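Local coordinates for putative carboxynorspermidine decarboxylase protein (Sinorhizobium meliloti, PDB 3MT1) that probably uses pyridoxal 5'-phosphate to decarboxylate carboxynorspermidine and carboxyspermidine, giving norspermidine and spermidine, at residues Leu242-Leu247 / Ile258-Ser262; Glu275-Val279 / Phe301-Phe306. All coordinates share one frame; numbering follows the deposited sequence.

Interaction 1: residues Leu242-Leu247 / Ile258-Ser262; sequences LEVTVL and IVDSS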
loop_
_atom_site.group_PDB
_atom_site.type_symbol
_atom_site.label_atom_id
_atom_site.label_comp_id
_atom_site.label_asym_id
_atom_site.label_seq_id
_atom_site.Cartn_x
_atom_site.Cartn_y
_atom_site.Cartn_z
ATOM N N LEU B 242 14.186 0.953 -9.605
ATOM C CA LEU B 242 14.231 1.401 -8.216
ATOM C C LEU B 242 15.669 1.220 -7.682
ATOM O O LEU B 242 16.112 0.091 -7.489
ATOM C CB LEU B 242 13.196 0.650 -7.329
ATOM C CG LEU B 242 13.213 0.889 -5.801
ATOM C CD1 LEU B 242 13.101 2.382 -5.414
ATOM C CD2 LEU B 242 12.194 0.003 -4.987
ATOM N N GLU B 243 16.374 2.325 -7.439
ATOM C CA GLU B 243 17.744 2.296 -6.948
ATOM C C GLU B 243 17.868 2.148 -5.423
ATOM O O GLU B 243 17.319 2.969 -4.682
ATOM C CB GLU B 243 18.454 3.563 -7.413
ATOM C CG GLU B 243 18.401 3.761 -8.937
ATOM C CD GLU B 243 19.053 2.619 -9.728
ATOM O OE1 GLU B 243 20.148 2.109 -9.337
ATOM O OE2 GLU B 243 18.467 2.230 -10.759
ATOM N N VAL B 244 18.585 1.128 -4.948
ATOM C CA VAL B 244 18.752 0.929 -3.490
ATOM C C VAL B 244 20.215 0.621 -3.058
ATOM O O VAL B 244 21.063 0.284 -3.889
ATOM C CB VAL B 244 17.825 -0.184 -2.901
ATOM C CG1 VAL B 244 16.358 0.057 -3.247
ATOM C CG2 VAL B 244 18.270 -1.573 -3.373
ATOM N N THR B 245 20.474 0.725 -1.754
ATOM C CA THR B 245 21.768 0.495 -1.186
ATOM C C THR B 245 21.631 -0.657 -0.218
ATOM O O THR B 245 20.587 -0.820 0.394
ATOM C CB THR B 245 22.287 1.763 -0.447
ATOM O OG1 THR B 245 22.405 2.836 -1.382
ATOM C CG2 THR B 245 23.653 1.546 0.108
ATOM N N VAL B 246 22.693 -1.455 -0.077
ATOM C CA VAL B 246 22.744 -2.480 0.971
ATOM C C VAL B 246 23.159 -1.803 2.255
ATOM O O VAL B 246 24.061 -0.970 2.253
ATOM C CB VAL B 246 23.719 -3.589 0.618
ATOM C CG1 VAL B 246 23.973 -4.519 1.808
ATOM C CG2 VAL B 246 23.190 -4.358 -0.592
ATOM N N LEU B 247 22.472 -2.140 3.338
ATOM C CA LEU B 247 22.701 -1.528 4.638
ATOM C C LEU B 247 23.306 -2.509 5.655
ATOM O O LEU B 247 24.005 -2.105 6.571
ATOM C CB LEU B 247 21.384 -0.969 5.190
ATOM C CG LEU B 247 20.616 0.097 4.433
ATOM C CD1 LEU B 247 19.389 0.321 5.197
ATOM C CD2 LEU B 247 21.390 1.400 4.311
ATOM N N ILE B 258 20.097 -6.600 3.462
ATOM C CA ILE B 258 19.052 -5.610 3.729
ATOM C C ILE B 258 19.279 -4.350 2.903
ATOM O O ILE B 258 20.367 -3.778 2.942
ATOM C CB ILE B 258 19.051 -5.157 5.219
ATOM C CG1 ILE B 258 19.338 -6.331 6.175
ATOM C CG2 ILE B 258 17.726 -4.389 5.579
ATOM C CD1 ILE B 258 18.154 -7.288 6.358
ATOM N N VAL B 259 18.250 -3.897 2.195
ATOM C CA VAL B 259 18.348 -2.676 1.419
ATOM C C VAL B 259 17.453 -1.576 1.990
ATOM O O VAL B 259 16.542 -1.836 2.814
ATOM C CB VAL B 259 18.020 -2.892 -0.067
ATOM C CG1 VAL B 259 18.934 -3.984 -0.651
ATOM C CG2 VAL B 259 16.540 -3.222 -0.269
ATOM N N ASP B 260 17.719 -0.347 1.549
ATOM C CA ASP B 260 17.078 0.795 2.154
ATOM C C ASP B 260 15.693 1.070 1.547
ATOM O O ASP B 260 15.368 2.191 1.208
ATOM C CB ASP B 260 17.989 2.014 2.144
ATOM C CG ASP B 260 18.367 2.490 0.729
ATOM O OD1 ASP B 260 18.068 1.805 -0.293
ATOM O OD2 ASP B 260 18.994 3.588 0.657
ATOM N N SER B 261 14.877 0.039 1.462
ATOM C CA SER B 261 13.586 0.139 0.842
ATOM C C SER B 261 12.736 -0.978 1.420
ATOM O O SER B 261 13.226 -1.760 2.238
ATOM C CB SER B 261 13.747 -0.053 -0.666
ATOM O OG SER B 261 12.527 0.062 -1.373
ATOM N N SER B 262 11.482 -1.077 0.978
ATOM C CA SER B 262 10.534 -2.088 1.453
ATOM C C SER B 262 9.518 -2.424 0.352
ATOM O O SER B 262 8.906 -1.520 -0.231
ATOM C CB SER B 262 9.817 -1.526 2.671
ATOM O OG SER B 262 8.845 -2.403 3.179
#

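Interaction 2: residues Glu275-Val279 / Phe301-Phe306; sequences ETAKV and FGEFRF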
loop_
_atom_site.group_PDB
_atom_site.type_symbol
_atom_site.label_atom_id
_atom_site.label_comp_id
_atom_site.label_asym_id
_atom_site.label_seq_id
_atom_site.Cartn_x
_atom_site.Cartn_y
_atom_site.Cartn_z
ATOM N N GLU B 275 5.232 -12.055 -5.740
ATOM C CA GLU B 275 6.218 -12.231 -6.800
ATOM C C GLU B 275 7.469 -11.578 -6.315
ATOM O O GLU B 275 7.480 -10.883 -5.307
ATOM C CB GLU B 275 5.795 -11.566 -8.134
ATOM C CG GLU B 275 4.609 -12.212 -8.877
ATOM C CD GLU B 275 4.930 -13.572 -9.545
ATOM O OE1 GLU B 275 6.115 -13.988 -9.554
ATOM O OE2 GLU B 275 3.983 -14.228 -10.061
ATOM N N THR B 276 8.500 -11.741 -7.114
ATOM C CA THR B 276 9.823 -11.311 -6.787
ATOM C C THR B 276 10.251 -10.227 -7.760
ATOM O O THR B 276 9.745 -10.165 -8.854
ATOM C CB THR B 276 10.727 -12.479 -6.978
ATOM O OG1 THR B 276 10.574 -12.925 -8.329
ATOM C CG2 THR B 276 10.328 -13.642 -5.997
ATOM N N ALA B 277 11.188 -9.380 -7.353
ATOM C CA ALA B 277 11.636 -8.279 -8.183
ATOM C C ALA B 277 12.650 -8.747 -9.223
ATOM O O ALA B 277 12.870 -9.950 -9.379
ATOM C CB ALA B 277 12.196 -7.147 -7.316
ATOM N N LYS B 278 13.264 -7.829 -9.958
ATOM C CA LYS B 278 14.254 -8.260 -10.954
ATOM C C LYS B 278 15.582 -7.532 -10.882
ATOM O O LYS B 278 15.609 -6.308 -10.715
ATOM C CB LYS B 278 13.696 -8.146 -12.361
ATOM C CG LYS B 278 12.733 -9.232 -12.710
ATOM C CD LYS B 278 12.010 -8.895 -14.008
ATOM C CE LYS B 278 10.823 -7.980 -13.762
ATOM N NZ LYS B 278 10.145 -8.409 -12.499
ATOM N N VAL B 279 16.661 -8.302 -11.050
ATOM C CA VAL B 279 18.020 -7.809 -11.037
ATOM C C VAL B 279 18.763 -8.214 -12.328
ATOM O O VAL B 279 18.360 -9.149 -13.034
ATOM C CB VAL B 279 18.730 -8.290 -9.759
ATOM C CG1 VAL B 279 20.115 -7.751 -9.681
ATOM C CG2 VAL B 279 17.949 -7.793 -8.526
ATOM N N PHE B 301 12.563 -8.953 -1.477
ATOM C CA PHE B 301 12.534 -8.609 -2.881
ATOM C C PHE B 301 12.681 -9.801 -3.801
ATOM O O PHE B 301 12.040 -9.807 -4.853
ATOM C CB PHE B 301 13.609 -7.590 -3.219
ATOM C CG PHE B 301 13.278 -6.243 -2.773
ATOM C CD1 PHE B 301 13.586 -5.835 -1.447
ATOM C CD2 PHE B 301 12.621 -5.360 -3.632
ATOM C CE1 PHE B 301 13.245 -4.578 -0.987
ATOM C CE2 PHE B 301 12.297 -4.056 -3.185
ATOM C CZ PHE B 301 12.616 -3.662 -1.873
ATOM N N GLY B 302 13.551 -10.752 -3.410
ATOM C CA GLY B 302 13.904 -11.955 -4.183
ATOM C C GLY B 302 15.247 -12.623 -3.831
ATOM O O GLY B 302 16.080 -12.041 -3.137
ATOM N N GLU B 303 15.446 -13.863 -4.288
ATOM C CA GLU B 303 16.755 -14.549 -4.155
ATOM C C GLU B 303 17.489 -14.281 -5.466
ATOM O O GLU B 303 16.983 -14.614 -6.542
ATOM C CB GLU B 303 16.626 -16.069 -3.903
ATOM C CG GLU B 303 15.845 -16.475 -2.640
ATOM C CD GLU B 303 16.118 -17.927 -2.137
ATOM O OE1 GLU B 303 16.036 -18.905 -2.936
ATOM O OE2 GLU B 303 16.399 -18.100 -0.922
ATOM N N PHE B 304 18.646 -13.638 -5.399
ATOM C CA PHE B 304 19.358 -13.368 -6.625
ATOM C C PHE B 304 20.778 -13.860 -6.624
ATOM O O PHE B 304 21.362 -14.144 -5.590
ATOM C CB PHE B 304 19.314 -11.886 -6.968
ATOM C CG PHE B 304 17.932 -11.365 -7.142
ATOM C CD1 PHE B 304 17.215 -11.664 -8.286
ATOM C CD2 PHE B 304 17.328 -10.610 -6.137
ATOM C CE1 PHE B 304 15.932 -11.208 -8.443
ATOM C CE2 PHE B 304 16.035 -10.151 -6.289
ATOM C CZ PHE B 304 15.333 -10.452 -7.450
ATOM N N ARG B 305 21.303 -13.998 -7.830
ATOM C CA ARG B 305 22.712 -14.231 -8.054
ATOM C C ARG B 305 23.435 -12.893 -8.298
ATOM O O ARG B 305 22.898 -11.952 -8.914
ATOM C CB ARG B 305 22.909 -15.217 -9.210
ATOM C CG ARG B 305 22.712 -16.655 -8.814
ATOM C CD ARG B 305 22.356 -17.530 -10.001
ATOM N NE ARG B 305 22.693 -18.926 -9.735
ATOM C CZ ARG B 305 21.965 -19.972 -10.131
ATOM N NH1 ARG B 305 20.829 -19.785 -10.805
ATOM N NH2 ARG B 305 22.364 -21.214 -9.845
ATOM N N PHE B 306 24.643 -12.834 -7.753
ATOM C CA PHE B 306 25.572 -11.740 -7.924
ATOM C C PHE B 306 26.920 -12.384 -8.185
ATOM O O PHE B 306 27.124 -13.564 -7.877
ATOM C CB PHE B 306 25.612 -10.895 -6.659
ATOM C CG PHE B 306 24.282 -10.278 -6.310
ATOM C CD1 PHE B 306 23.901 -9.064 -6.874
ATOM C CD2 PHE B 306 23.405 -10.929 -5.443
ATOM C CE1 PHE B 306 22.668 -8.495 -6.572
ATOM C CE2 PHE B 306 22.177 -10.373 -5.136
ATOM C CZ PHE B 306 21.799 -9.154 -5.697
#

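Interaction 1: residues Leu242-Leu247 / Ile258-Ser262
Leu242 reaches Ser261 through one methyl, CD2, which lies 3.6 Å from Ser261 OG; that hydroxyl is hydrogen-bonded to His266. Val244 divides its two methyls: CG1 lies against Ser261 CB, while CG2 comes within 3.6 Å of Val259 CB. At Thr245 polar contacts begin. Thr245 N donates to Asp260 OD1 at 3.0 Å, nearly straight at the hydrogen (165°) but arriving from above the carboxylate plane. Thr245 O in turn accepts Asp260 N at 3.1 Å, so Asp260 grips both polar backbone atoms of Thr245. The carboxylate gets there because CG sits between the backbone N and carbonyl carbon (chi1 62°); OD2 is hydrogen-bonded to Thr4 OG1, which is also hydrogen-bonded to Thr245 OG1. With an alanine in place of Asp260, Thr245 N and Thr4 OG1 would probably each be short of a partner. Val246 faces Val259 in an antiparallel non-hydrogen-bonded pair, CA to CA 4.4 Å. Leu247 N then donates to Ile258 O at 2.7 Å, and Leu247 CD1 rests on Asp260 CB. This is a beta hairpin of the C-terminal sheet domain of class-II decarboxylases, its second strand leaving the ladder in an inverse gamma turn centred on Asp260.

Interaction 2: residues Glu275-Val279 / Phe301-Phe306
Val279 sets its CG2 methyl almost squarely over the Phe304 ring, 3.6 Å from the ring centroid and 5° off the normal, which makes a CH-pi contact with one face. The placement follows from the valine torsion: with CG1 anti to the backbone N (chi1 -177°), CG2 points at the ring, and Val279 CG1 is turned toward Phe306 and meets its CE1 at 4.1 Å. Phe318 of strand 315-318 also touches Val279, Ala277 and Phe304. A second apolar touch lies further back along the chain, where Ala277 CB comes up to the edge of the Phe301 ring, 4.1 Å from CD2. The partners are unlike in structure: 275-279 is irregular loop following helix 268-273, whereas 301-306 lies on a strand of the C-terminal sheet domain, paired antiparallel with strand 286-291. The loop runs at 34° to this strand without forming a ladder with it. Toward the polar side, Ala277 O lies in the plane of the Phe304 ring at its edge, next to CZ. Ala277 N donates to Phe301 O at 2.7 Å and 171°, the one hydrogen bond between the two segments. Thr276 CA lies 3.3 Å from the same Phe301 O. Gly302 CA lies near Thr276 CB; a CB on Gly302 would run into Phe304 CZ of its own strand. On the loop side, the backbone of Lys278 is hydrogen-bonded to that of Gln319.

From the N terminus, the chain lays down strand 6-10 of the mixed sheet, runs through the parallel barrel, and returns to that sheet at strand 240-251. Interaction 1 closes the short hairpin loop between 242-247 and 258-262. The chain continues through helices 263-266 and 268-273 to the loop 275-279, and interaction 2 closes a longer excursion, through strand 286-291, when 301-306 returns. The two closures therefore follow in series, neither nesting nor crossing. In space they meet, with centres 13 Å apart: Phe301 CE1 packs on Val259 CG2 at 3.6 Å, and the same ring touches Ser261 and Ser262. Strand 286-291, paired with both 255-259 and 300-306, links them within one mixed sheet.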